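Local coordinates for protein ribonucleoside-diphosphate reductase, alpha chain (Actinobacillus ureae ATCC 25976, PDB 6DQX) that probably reduces ribonucleoside diphosphates to deoxyribonucleotides as the catalytic alpha subunit of a class Id ribonucleotide reductase, at residues C290-D301 with G347-Y356; M370-Q381 with Q508-I516. All coordinates share one frame; numbering follows the deposited sequence.

Contact 1: C290-D301 with G347-Y356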
loop_
_atom_site.group_PDB
_atom_site.type_symbol
_atom_site.label_atom_id
_atom_site.label_comp_id
_atom_site.label_asym_id
_atom_site.label_seq_id
_atom_site.Cartn_x
_atom_site.Cartn_y
_atom_site.Cartn_z
ATOM N N CYS A 290 6.577 -22.029 -2.412
ATOM C CA CYS A 290 6.844 -23.337 -3.028
ATOM C C CYS A 290 7.642 -23.111 -4.305
ATOM O O CYS A 290 7.624 -22.026 -4.869
ATOM C CB CYS A 290 5.509 -24.018 -3.337
ATOM S SG CYS A 290 5.606 -25.787 -3.655
ATOM N N CYS A 291 8.353 -24.122 -4.758
ATOM C CA CYS A 291 9.046 -24.026 -6.030
ATOM C C CYS A 291 8.595 -25.172 -6.888
ATOM O O CYS A 291 8.025 -26.151 -6.391
ATOM C CB CYS A 291 10.541 -24.041 -5.860
ATOM S SG CYS A 291 11.148 -25.488 -5.016
ATOM N N LEU A 292 8.826 -25.041 -8.170
ATOM C CA LEU A 292 8.307 -26.019 -9.107
ATOM C C LEU A 292 9.269 -26.300 -10.211
ATOM O O LEU A 292 10.132 -25.493 -10.541
ATOM C CB LEU A 292 6.956 -25.584 -9.663
ATOM C CG LEU A 292 6.810 -24.491 -10.708
ATOM C CD1 LEU A 292 7.047 -25.005 -12.123
ATOM C CD2 LEU A 292 5.420 -23.845 -10.650
ATOM N N SER A 293 9.110 -27.493 -10.752
ATOM C CA SER A 293 9.676 -27.884 -12.015
ATOM C C SER A 293 8.829 -29.100 -12.415
ATOM O O SER A 293 8.001 -29.552 -11.617
ATOM C CB SER A 293 11.170 -28.196 -11.901
ATOM O OG SER A 293 11.962 -27.021 -11.791
ATOM N N SER A 294 8.984 -29.569 -13.639
ATOM C CA SER A 294 7.984 -30.475 -14.243
ATOM C C SER A 294 8.594 -31.611 -15.044
ATOM O O SER A 294 9.578 -31.429 -15.776
ATOM C CB SER A 294 7.035 -29.692 -15.149
ATOM O OG SER A 294 6.671 -28.429 -14.560
ATOM N N MET A 295 7.992 -32.779 -14.890
ATOM C CA MET A 295 8.367 -33.944 -15.686
ATOM C C MET A 295 7.642 -33.943 -17.027
ATOM O O MET A 295 6.457 -33.719 -17.079
ATOM C CB MET A 295 8.029 -35.228 -14.936
ATOM C CG MET A 295 8.859 -35.479 -13.674
ATOM S SD MET A 295 10.632 -35.635 -13.902
ATOM C CE MET A 295 10.755 -36.986 -15.063
ATOM N N ASN A 296 8.367 -34.259 -18.103
ATOM C CA ASN A 296 7.797 -34.282 -19.435
ATOM C C ASN A 296 7.215 -35.664 -19.666
ATOM O O ASN A 296 7.957 -36.618 -19.949
ATOM C CB ASN A 296 8.875 -34.008 -20.480
ATOM C CG ASN A 296 8.323 -33.851 -21.870
ATOM O OD1 ASN A 296 7.138 -34.032 -22.108
ATOM N ND2 ASN A 296 9.215 -33.569 -22.832
ATOM N N LEU A 297 5.897 -35.749 -19.588
ATOM C CA LEU A 297 5.204 -37.042 -19.751
ATOM C C LEU A 297 5.294 -37.624 -21.157
ATOM O O LEU A 297 5.059 -38.834 -21.333
ATOM C CB LEU A 297 3.752 -36.917 -19.356
ATOM C CG LEU A 297 3.484 -36.424 -17.933
ATOM C CD1 LEU A 297 2.010 -36.498 -17.621
ATOM C CD2 LEU A 297 4.284 -37.154 -16.862
ATOM N N LEU A 298 5.652 -36.815 -22.163
ATOM C CA LEU A 298 5.892 -37.369 -23.504
ATOM C C LEU A 298 6.858 -38.549 -23.448
ATOM O O LEU A 298 6.722 -39.525 -24.216
ATOM C CB LEU A 298 6.442 -36.295 -24.445
ATOM C CG LEU A 298 6.840 -36.729 -25.868
ATOM C CD1 LEU A 298 5.660 -37.387 -26.554
ATOM C CD2 LEU A 298 7.306 -35.520 -26.669
ATOM N N TYR A 299 7.839 -38.469 -22.552
ATOM C CA TYR A 299 8.855 -39.493 -22.426
ATOM C C TYR A 299 8.670 -40.429 -21.247
ATOM O O TYR A 299 9.628 -41.060 -20.808
ATOM C CB TYR A 299 10.237 -38.809 -22.398
ATOM C CG TYR A 299 10.517 -38.002 -23.644
ATOM C CD1 TYR A 299 10.435 -38.585 -24.914
ATOM C CD2 TYR A 299 10.849 -36.640 -23.569
ATOM C CE1 TYR A 299 10.675 -37.847 -26.061
ATOM C CE2 TYR A 299 11.082 -35.893 -24.720
ATOM C CZ TYR A 299 11.010 -36.498 -25.958
ATOM O OH TYR A 299 11.254 -35.763 -27.098
ATOM N N PHE A 300 7.443 -40.541 -20.732
ATOM C CA PHE A 300 7.169 -41.402 -19.568
ATOM C C PHE A 300 7.758 -42.802 -19.721
ATOM O O PHE A 300 8.422 -43.315 -18.805
ATOM C CB PHE A 300 5.666 -41.501 -19.290
ATOM C CG PHE A 300 5.325 -42.428 -18.154
ATOM C CD1 PHE A 300 5.601 -42.074 -16.838
ATOM C CD2 PHE A 300 4.760 -43.676 -18.402
ATOM C CE1 PHE A 300 5.319 -42.941 -15.790
ATOM C CE2 PHE A 300 4.471 -44.538 -17.350
ATOM C CZ PHE A 300 4.743 -44.176 -16.050
ATOM N N ASP A 301 7.538 -43.397 -20.881
ATOM C CA ASP A 301 7.999 -44.778 -21.114
ATOM C C ASP A 301 9.525 -44.901 -21.170
ATOM O O ASP A 301 10.055 -46.005 -20.976
ATOM C CB ASP A 301 7.292 -45.371 -22.329
ATOM C CG ASP A 301 5.845 -45.680 -22.028
ATOM O OD1 ASP A 301 5.625 -46.222 -20.939
ATOM O OD2 ASP A 301 4.937 -45.377 -22.834
ATOM N N GLY A 347 6.648 -28.556 -5.153
ATOM C CA GLY A 347 5.569 -28.652 -6.128
ATOM C C GLY A 347 6.064 -29.185 -7.464
ATOM O O GLY A 347 6.100 -28.457 -8.446
ATOM N N LEU A 348 6.455 -30.453 -7.499
ATOM C CA LEU A 348 6.877 -31.089 -8.740
ATOM C C LEU A 348 5.604 -31.379 -9.563
ATOM O O LEU A 348 4.635 -31.969 -9.047
ATOM C CB LEU A 348 7.631 -32.385 -8.448
ATOM C CG LEU A 348 8.131 -33.204 -9.658
ATOM C CD1 LEU A 348 9.463 -33.868 -9.310
ATOM C CD2 LEU A 348 7.097 -34.237 -10.140
ATOM N N GLY A 349 5.612 -30.955 -10.813
ATOM C CA GLY A 349 4.472 -31.055 -11.717
ATOM C C GLY A 349 4.777 -31.854 -12.958
ATOM O O GLY A 349 5.766 -32.594 -13.015
ATOM N N VAL A 350 3.945 -31.653 -13.991
ATOM C CA VAL A 350 4.067 -32.362 -15.256
ATOM C C VAL A 350 3.688 -31.481 -16.417
ATOM O O VAL A 350 3.027 -30.455 -16.232
ATOM C CB VAL A 350 3.115 -33.614 -15.333
ATOM C CG1 VAL A 350 3.432 -34.559 -14.179
ATOM C CG2 VAL A 350 1.645 -33.213 -15.318
ATOM N N LEU A 351 4.158 -31.863 -17.592
ATOM C CA LEU A 351 3.603 -31.356 -18.857
ATOM C C LEU A 351 3.649 -32.460 -19.900
ATOM O O LEU A 351 4.181 -33.538 -19.644
ATOM C CB LEU A 351 4.351 -30.097 -19.319
ATOM C CG LEU A 351 5.872 -30.099 -19.258
ATOM C CD1 LEU A 351 6.499 -30.856 -20.398
ATOM C CD2 LEU A 351 6.391 -28.652 -19.250
ATOM N N GLY A 352 3.001 -32.227 -21.036
ATOM C CA GLY A 352 3.041 -33.175 -22.132
ATOM C C GLY A 352 2.112 -34.358 -21.971
ATOM O O GLY A 352 2.337 -35.385 -22.607
ATOM N N TRP A 353 1.089 -34.254 -21.116
ATOM C CA TRP A 353 0.094 -35.339 -20.976
ATOM C C TRP A 353 -0.594 -35.667 -22.306
ATOM O O TRP A 353 -0.614 -36.826 -22.740
ATOM C CB TRP A 353 -0.959 -34.925 -19.952
ATOM C CG TRP A 353 -2.179 -35.803 -19.772
ATOM C CD1 TRP A 353 -3.481 -35.375 -19.729
ATOM C CD2 TRP A 353 -2.223 -37.230 -19.579
ATOM N NE1 TRP A 353 -4.335 -36.444 -19.515
ATOM C CE2 TRP A 353 -3.585 -37.589 -19.409
ATOM C CE3 TRP A 353 -1.249 -38.229 -19.504
ATOM C CZ2 TRP A 353 -4.001 -38.930 -19.209
ATOM C CZ3 TRP A 353 -1.679 -39.576 -19.323
ATOM C CH2 TRP A 353 -3.032 -39.890 -19.163
ATOM N N HIS A 354 -1.162 -34.652 -22.962
ATOM C CA HIS A 354 -1.849 -34.903 -24.225
ATOM C C HIS A 354 -0.860 -35.392 -25.292
ATOM O O HIS A 354 -1.169 -36.325 -26.060
ATOM C CB HIS A 354 -2.609 -33.676 -24.695
ATOM C CG HIS A 354 -3.668 -33.973 -25.696
ATOM N ND1 HIS A 354 -4.334 -32.980 -26.382
ATOM C CD2 HIS A 354 -4.207 -35.149 -26.118
ATOM C CE1 HIS A 354 -5.233 -33.526 -27.179
ATOM N NE2 HIS A 354 -5.174 -34.840 -27.043
ATOM N N SER A 355 0.345 -34.810 -25.290
ATOM C CA SER A 355 1.420 -35.302 -26.136
ATOM C C SER A 355 1.699 -36.795 -25.960
ATOM O O SER A 355 1.820 -37.518 -26.955
ATOM C CB SER A 355 2.713 -34.499 -25.957
ATOM O OG SER A 355 2.521 -33.161 -26.405
ATOM N N TYR A 356 1.842 -37.241 -24.714
ATOM C CA TYR A 356 2.024 -38.661 -24.453
ATOM C C TYR A 356 0.871 -39.484 -25.047
ATOM O O TYR A 356 1.108 -40.513 -25.696
ATOM C CB TYR A 356 2.164 -38.926 -22.953
ATOM C CG TYR A 356 2.264 -40.385 -22.620
ATOM C CD1 TYR A 356 3.451 -41.071 -22.804
ATOM C CD2 TYR A 356 1.160 -41.090 -22.168
ATOM C CE1 TYR A 356 3.549 -42.425 -22.528
ATOM C CE2 TYR A 356 1.250 -42.444 -21.882
ATOM C CZ TYR A 356 2.451 -43.107 -22.071
ATOM O OH TYR A 356 2.566 -44.458 -21.792
HETATM O O HOH W 1 3.356 -46.966 -20.007
#
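Two parallel neighbours in the central sheet of the ribonucleotide reductase barrel, strands 288-296 and 347-351, meet here and then turn together into short helices. Their firm register runs from Ser-294 opposite Gly-349 to Asn-296 opposite Leu-351. Gly-349 N gives a nearly straight bond to Ser-293 O (2.9 Å, 171°), and Gly-349 O takes Met-295 N. Leu-351 repeats the pattern two residues on, its N reaching Met-295 O and its O receiving Leu-297 N at 2.8 Å. Toward Gly-347 the pairing weakens, the bond from its N to Cys-291 O being bent. On one face Met-295 CG touches Leu-348 CD2, and bends at chi2 and chi3 then lead the end of the methionine away. On the other face Leu-351 CD1 lies against the amide of Asn-296. That amide closes an Asx turn, OD1 accepting from Leu-298 N, while ND2 reaches Gly-83 O. Just past the strand, the isobutyl fork of Leu-297 straddles the branch point of Val-350, with CD2 3.8 Å from Val-350 CG1; its CD1 also touches Trp-353 CB, and Leu-298 CD1 rests by Ser-355. A chi1 of 176° swings the Tyr-356 ring past Leu-297 O and Phe-300 CB toward the helix that begins at Phe-300. There its OH donates to Asp-301 OD2 (2.7 Å) on the syn side, 32° out of the carboxylate plane. OD2 thus takes the phenol, whereas OD1 takes a salt bridge from Lys-304 and a hydrogen bond from a water that also donates to the phenol oxygen. Together these partners would probably stabilise the charged form of Asp-301 at the exposed end of an otherwise buried contact.

Contact 2: M370-Q381 with Q508-I516; sequences MQKNNLIFKTLQ and QAAQRQKYI
Asn-373, buried between helices 367-395 and 502-513, shows how one amide can be used from both ends. Its amide points across to the second helix because CG stands opposite the backbone N. Its ND2 spends both hydrogens there: one goes to Gln-511 OE1 at 2.9 Å, the other to Gln-508 O at 3.0 Å, and both acceptors lie close to the amide plane. OD1 receives Arg-512 NE in plane, on a lone pair, at 2.9 Å, with a weak second bond from NH2; amide and guanidinium planes stand 79° apart. Gln-511 answers in kind, its NE2 donating to Met-370 O from the face of that carbonyl opposite to the helical donor Asn-374 N. Gln-508 O is likewise shared, between Asn-373 ND2 and Arg-512 N. Arg-512 NH1 turns away to Gln-520, while its CD sits over the centre of the Phe-377 ring in a CH-pi contact, 3.6 Å from the centroid.

Further along, Tyr-515 lies across the first helix. Its OH donates to Asn-374 OD1 in a short bond of 2.5 Å, and the same oxygen accepts from a water that also receives Lys-514 NZ. Lys-378 CB covers one ring face, whereas Gln-381 brings OE1 to the edge, its amide 89° from the ring plane. Lys-514 NZ also donates to Gln-511 O. The whole is a partly buried helix-helix packing within the reductase barrel domain, joined by side-chain amide, guanidinium and backbone-carbonyl bonds, with segments 370-381 and 508-513 running 34° apart.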
loop_
_atom_site.group_PDB
_atom_site.type_symbol
_atom_site.label_atom_id
_atom_site.label_comp_id
_atom_site.label_asym_id
_atom_site.label_seq_id
_atom_site.Cartn_x
_atom_site.Cartn_y
_atom_site.Cartn_z
ATOM N N MET A 370 -7.461 -43.090 -19.097
ATOM C CA MET A 370 -7.624 -43.239 -17.659
ATOM C C MET A 370 -6.647 -44.250 -17.078
ATOM O O MET A 370 -6.097 -44.026 -16.006
ATOM C CB MET A 370 -9.051 -43.603 -17.294
ATOM C CG MET A 370 -10.050 -42.531 -17.655
ATOM S SD MET A 370 -11.624 -42.789 -16.860
ATOM C CE MET A 370 -11.281 -42.213 -15.204
ATOM N N GLN A 371 -6.397 -45.361 -17.789
ATOM C CA GLN A 371 -5.372 -46.305 -17.333
ATOM C C GLN A 371 -3.992 -45.698 -17.231
ATOM O O GLN A 371 -3.267 -45.938 -16.259
ATOM C CB GLN A 371 -5.293 -47.530 -18.245
ATOM C CG GLN A 371 -6.588 -48.294 -18.253
ATOM C CD GLN A 371 -6.483 -49.522 -19.133
ATOM O OE1 GLN A 371 -6.077 -49.424 -20.302
ATOM N NE2 GLN A 371 -6.785 -50.698 -18.563
ATOM N N LYS A 372 -3.612 -44.948 -18.253
ATOM C CA LYS A 372 -2.310 -44.276 -18.266
ATOM C C LYS A 372 -2.206 -43.193 -17.180
ATOM O O LYS A 372 -1.141 -43.009 -16.564
ATOM C CB LYS A 372 -2.029 -43.664 -19.640
ATOM C CG LYS A 372 -1.859 -44.674 -20.790
ATOM C CD LYS A 372 -0.664 -45.574 -20.595
ATOM C CE LYS A 372 -0.239 -46.186 -21.928
ATOM N NZ LYS A 372 0.792 -47.203 -21.664
ATOM N N ASN A 373 -3.321 -42.518 -16.948
ATOM C CA ASN A 373 -3.407 -41.410 -15.938
ATOM C C ASN A 373 -3.085 -42.012 -14.567
ATOM O O ASN A 373 -2.240 -41.508 -13.832
ATOM C CB ASN A 373 -4.810 -40.817 -15.978
ATOM C CG ASN A 373 -4.927 -39.475 -15.296
ATOM O OD1 ASN A 373 -4.024 -38.655 -15.370
ATOM N ND2 ASN A 373 -6.052 -39.248 -14.637
ATOM N N ASN A 374 -3.741 -43.136 -14.239
ATOM C CA ASN A 374 -3.481 -43.803 -12.991
ATOM C C ASN A 374 -2.026 -44.246 -12.852
ATOM O O ASN A 374 -1.407 -44.052 -11.797
ATOM C CB ASN A 374 -4.408 -45.022 -12.825
ATOM C CG ASN A 374 -4.245 -45.677 -11.482
ATOM O OD1 ASN A 374 -4.687 -45.130 -10.471
ATOM N ND2 ASN A 374 -3.650 -46.881 -11.459
ATOM N N LEU A 375 -1.492 -44.867 -13.903
ATOM C CA LEU A 375 -0.132 -45.397 -13.903
ATOM C C LEU A 375 0.896 -44.285 -13.693
ATOM O O LEU A 375 1.776 -44.389 -12.854
ATOM C CB LEU A 375 0.157 -46.096 -15.234
ATOM C CG LEU A 375 1.592 -46.591 -15.406
ATOM C CD1 LEU A 375 1.963 -47.607 -14.321
ATOM C CD2 LEU A 375 1.751 -47.153 -16.794
ATOM N N ILE A 376 0.776 -43.245 -14.490
ATOM C CA ILE A 376 1.748 -42.144 -14.443
ATOM C C ILE A 376 1.781 -41.466 -13.083
ATOM O O ILE A 376 2.866 -41.306 -12.468
ATOM C CB ILE A 376 1.463 -41.132 -15.568
ATOM C CG1 ILE A 376 1.902 -41.762 -16.900
ATOM C CG2 ILE A 376 2.192 -39.810 -15.325
ATOM C CD1 ILE A 376 1.580 -40.953 -18.133
ATOM N N PHE A 377 0.607 -41.100 -12.592
ATOM C CA PHE A 377 0.556 -40.331 -11.335
ATOM C C PHE A 377 0.839 -41.176 -10.104
ATOM O O PHE A 377 1.449 -40.698 -9.174
ATOM C CB PHE A 377 -0.703 -39.510 -11.293
ATOM C CG PHE A 377 -0.645 -38.381 -12.267
ATOM C CD1 PHE A 377 0.035 -37.202 -11.943
ATOM C CD2 PHE A 377 -1.176 -38.507 -13.517
ATOM C CE1 PHE A 377 0.115 -36.187 -12.864
ATOM C CE2 PHE A 377 -1.071 -37.516 -14.450
ATOM C CZ PHE A 377 -0.441 -36.327 -14.105
ATOM N N LYS A 378 0.495 -42.468 -10.154
ATOM C CA LYS A 378 0.913 -43.391 -9.114
ATOM C C LYS A 378 2.431 -43.515 -9.049
ATOM O O LYS A 378 3.032 -43.543 -7.949
ATOM C CB LYS A 378 0.239 -44.772 -9.301
ATOM C CG LYS A 378 0.548 -45.770 -8.170
ATOM C CD LYS A 378 -0.264 -47.064 -8.356
ATOM C CE LYS A 378 -0.150 -47.974 -7.140
ATOM N NZ LYS A 378 1.118 -48.751 -7.161
ATOM N N THR A 379 3.052 -43.642 -10.212
ATOM C CA THR A 379 4.506 -43.767 -10.313
ATOM C C THR A 379 5.189 -42.521 -9.753
ATOM O O THR A 379 6.141 -42.605 -8.968
ATOM C CB THR A 379 4.942 -43.978 -11.767
ATOM O OG1 THR A 379 4.316 -45.171 -12.297
ATOM C CG2 THR A 379 6.428 -44.119 -11.889
ATOM N N LEU A 380 4.688 -41.374 -10.169
ATOM C CA LEU A 380 5.249 -40.097 -9.643
ATOM C C LEU A 380 5.092 -39.920 -8.137
ATOM O O LEU A 380 6.038 -39.503 -7.462
ATOM C CB LEU A 380 4.671 -38.923 -10.414
ATOM C CG LEU A 380 5.295 -38.763 -11.808
ATOM C CD1 LEU A 380 4.529 -37.687 -12.572
ATOM C CD2 LEU A 380 6.785 -38.483 -11.756
ATOM N N GLN A 381 3.935 -40.295 -7.590
ATOM C CA GLN A 381 3.716 -40.193 -6.145
ATOM C C GLN A 381 4.753 -41.036 -5.388
ATOM O O GLN A 381 5.344 -40.590 -4.400
ATOM C CB GLN A 381 2.312 -40.633 -5.768
ATOM C CG GLN A 381 2.004 -40.537 -4.278
ATOM C CD GLN A 381 0.763 -41.280 -3.834
ATOM O OE1 GLN A 381 0.560 -42.464 -4.183
ATOM N NE2 GLN A 381 -0.046 -40.624 -2.990
ATOM N N GLN A 508 -10.702 -37.009 -15.130
ATOM C CA GLN A 508 -9.282 -37.295 -15.085
ATOM C C GLN A 508 -8.567 -36.577 -13.948
ATOM O O GLN A 508 -7.658 -37.148 -13.328
ATOM C CB GLN A 508 -8.589 -36.969 -16.409
ATOM C CG GLN A 508 -8.883 -37.964 -17.521
ATOM C CD GLN A 508 -8.045 -37.710 -18.761
ATOM O OE1 GLN A 508 -7.067 -36.978 -18.714
ATOM N NE2 GLN A 508 -8.471 -38.269 -19.897
ATOM N N ALA A 509 -8.962 -35.326 -13.693
ATOM C CA ALA A 509 -8.393 -34.575 -12.566
ATOM C C ALA A 509 -8.774 -35.248 -11.245
ATOM O O ALA A 509 -7.924 -35.436 -10.356
ATOM C CB ALA A 509 -8.826 -33.090 -12.608
ATOM N N ALA A 510 -10.029 -35.695 -11.149
ATOM C CA ALA A 510 -10.503 -36.372 -9.944
ATOM C C ALA A 510 -9.753 -37.672 -9.721
ATOM O O ALA A 510 -9.373 -37.973 -8.588
ATOM C CB ALA A 510 -12.004 -36.629 -10.010
ATOM N N GLN A 511 -9.519 -38.408 -10.808
ATOM C CA GLN A 511 -8.829 -39.685 -10.737
ATOM C C GLN A 511 -7.400 -39.562 -10.251
ATOM O O GLN A 511 -6.991 -40.327 -9.380
ATOM C CB GLN A 511 -8.879 -40.402 -12.077
ATOM C CG GLN A 511 -8.197 -41.760 -12.087
ATOM C CD GLN A 511 -7.944 -42.310 -13.490
ATOM O OE1 GLN A 511 -7.852 -41.567 -14.478
ATOM N NE2 GLN A 511 -7.838 -43.642 -13.577
ATOM N N ARG A 512 -6.630 -38.605 -10.808
ATOM C CA ARG A 512 -5.240 -38.451 -10.411
ATOM C C ARG A 512 -5.043 -37.722 -9.061
ATOM O O ARG A 512 -3.975 -37.846 -8.467
ATOM C CB ARG A 512 -4.409 -37.810 -11.530
ATOM C CG ARG A 512 -4.640 -36.304 -11.746
ATOM C CD ARG A 512 -3.705 -35.755 -12.817
ATOM N NE ARG A 512 -4.137 -36.063 -14.161
ATOM C CZ ARG A 512 -4.987 -35.349 -14.903
ATOM N NH1 ARG A 512 -5.547 -34.222 -14.475
ATOM N NH2 ARG A 512 -5.282 -35.757 -16.114
ATOM N N GLN A 513 -6.071 -37.028 -8.573
ATOM C CA GLN A 513 -5.963 -36.270 -7.326
ATOM C C GLN A 513 -5.522 -37.106 -6.142
ATOM O O GLN A 513 -4.806 -36.588 -5.282
ATOM C CB GLN A 513 -7.237 -35.513 -6.998
ATOM C CG GLN A 513 -7.115 -34.493 -5.860
ATOM C CD GLN A 513 -6.021 -33.459 -6.100
ATOM O OE1 GLN A 513 -6.142 -32.614 -6.975
ATOM N NE2 GLN A 513 -4.929 -33.552 -5.331
ATOM N N LYS A 514 -5.895 -38.391 -6.095
ATOM C CA LYS A 514 -5.467 -39.224 -4.972
ATOM C C LYS A 514 -3.956 -39.400 -4.877
ATOM O O LYS A 514 -3.431 -39.721 -3.794
ATOM C CB LYS A 514 -6.160 -40.600 -4.971
ATOM C CG LYS A 514 -5.679 -41.567 -6.036
ATOM C CD LYS A 514 -6.466 -42.874 -5.988
ATOM C CE LYS A 514 -7.852 -42.718 -6.585
ATOM N NZ LYS A 514 -7.839 -42.492 -8.053
ATOM N N TYR A 515 -3.244 -39.184 -5.990
ATOM C CA TYR A 515 -1.794 -39.291 -6.028
ATOM C C TYR A 515 -1.036 -37.968 -5.890
ATOM O O TYR A 515 0.186 -37.961 -6.004
ATOM C CB TYR A 515 -1.388 -39.900 -7.360
ATOM C CG TYR A 515 -2.007 -41.242 -7.584
ATOM C CD1 TYR A 515 -1.715 -42.284 -6.731
ATOM C CD2 TYR A 515 -2.889 -41.467 -8.634
ATOM C CE1 TYR A 515 -2.288 -43.551 -6.918
ATOM C CE2 TYR A 515 -3.482 -42.726 -8.816
ATOM C CZ TYR A 515 -3.144 -43.752 -7.974
ATOM O OH TYR A 515 -3.713 -45.008 -8.141
ATOM N N ILE A 516 -1.755 -36.871 -5.655
ATOM C CA ILE A 516 -1.165 -35.510 -5.677
ATOM C C ILE A 516 -1.487 -34.868 -4.340
ATOM O O ILE A 516 -2.659 -34.668 -3.982
ATOM C CB ILE A 516 -1.757 -34.671 -6.839
ATOM C CG1 ILE A 516 -1.355 -35.259 -8.199
ATOM C CG2 ILE A 516 -1.289 -33.205 -6.748
ATOM C CD1 ILE A 516 -2.191 -34.742 -9.358
HETATM O O HOH W 2 -7.043 -44.292 -9.713
#

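After many earlier elements the chain reaches strand 288-296, then returns through largely helical sequence to strand 347-351, where contact 1 closes a loop of 45 intervening residues. Helix 353-359 leads on to helix 367-395, the first partner of contact 2; 126 residues separate 370-381 from 508-516. The two contacts therefore follow in series, neither enclosing nor crossing the other. In space they adjoin: Trp-353 reaches Gln-508 by a probable hydrogen bond and makes a cation-pi contact with Arg-512, while Ile-376 packs on Leu-297 and Leu-380 on Val-350. Helix 367-395 thus touches both the strand pair and helix 502-513, with Trp-353 also bridging directly to the latter.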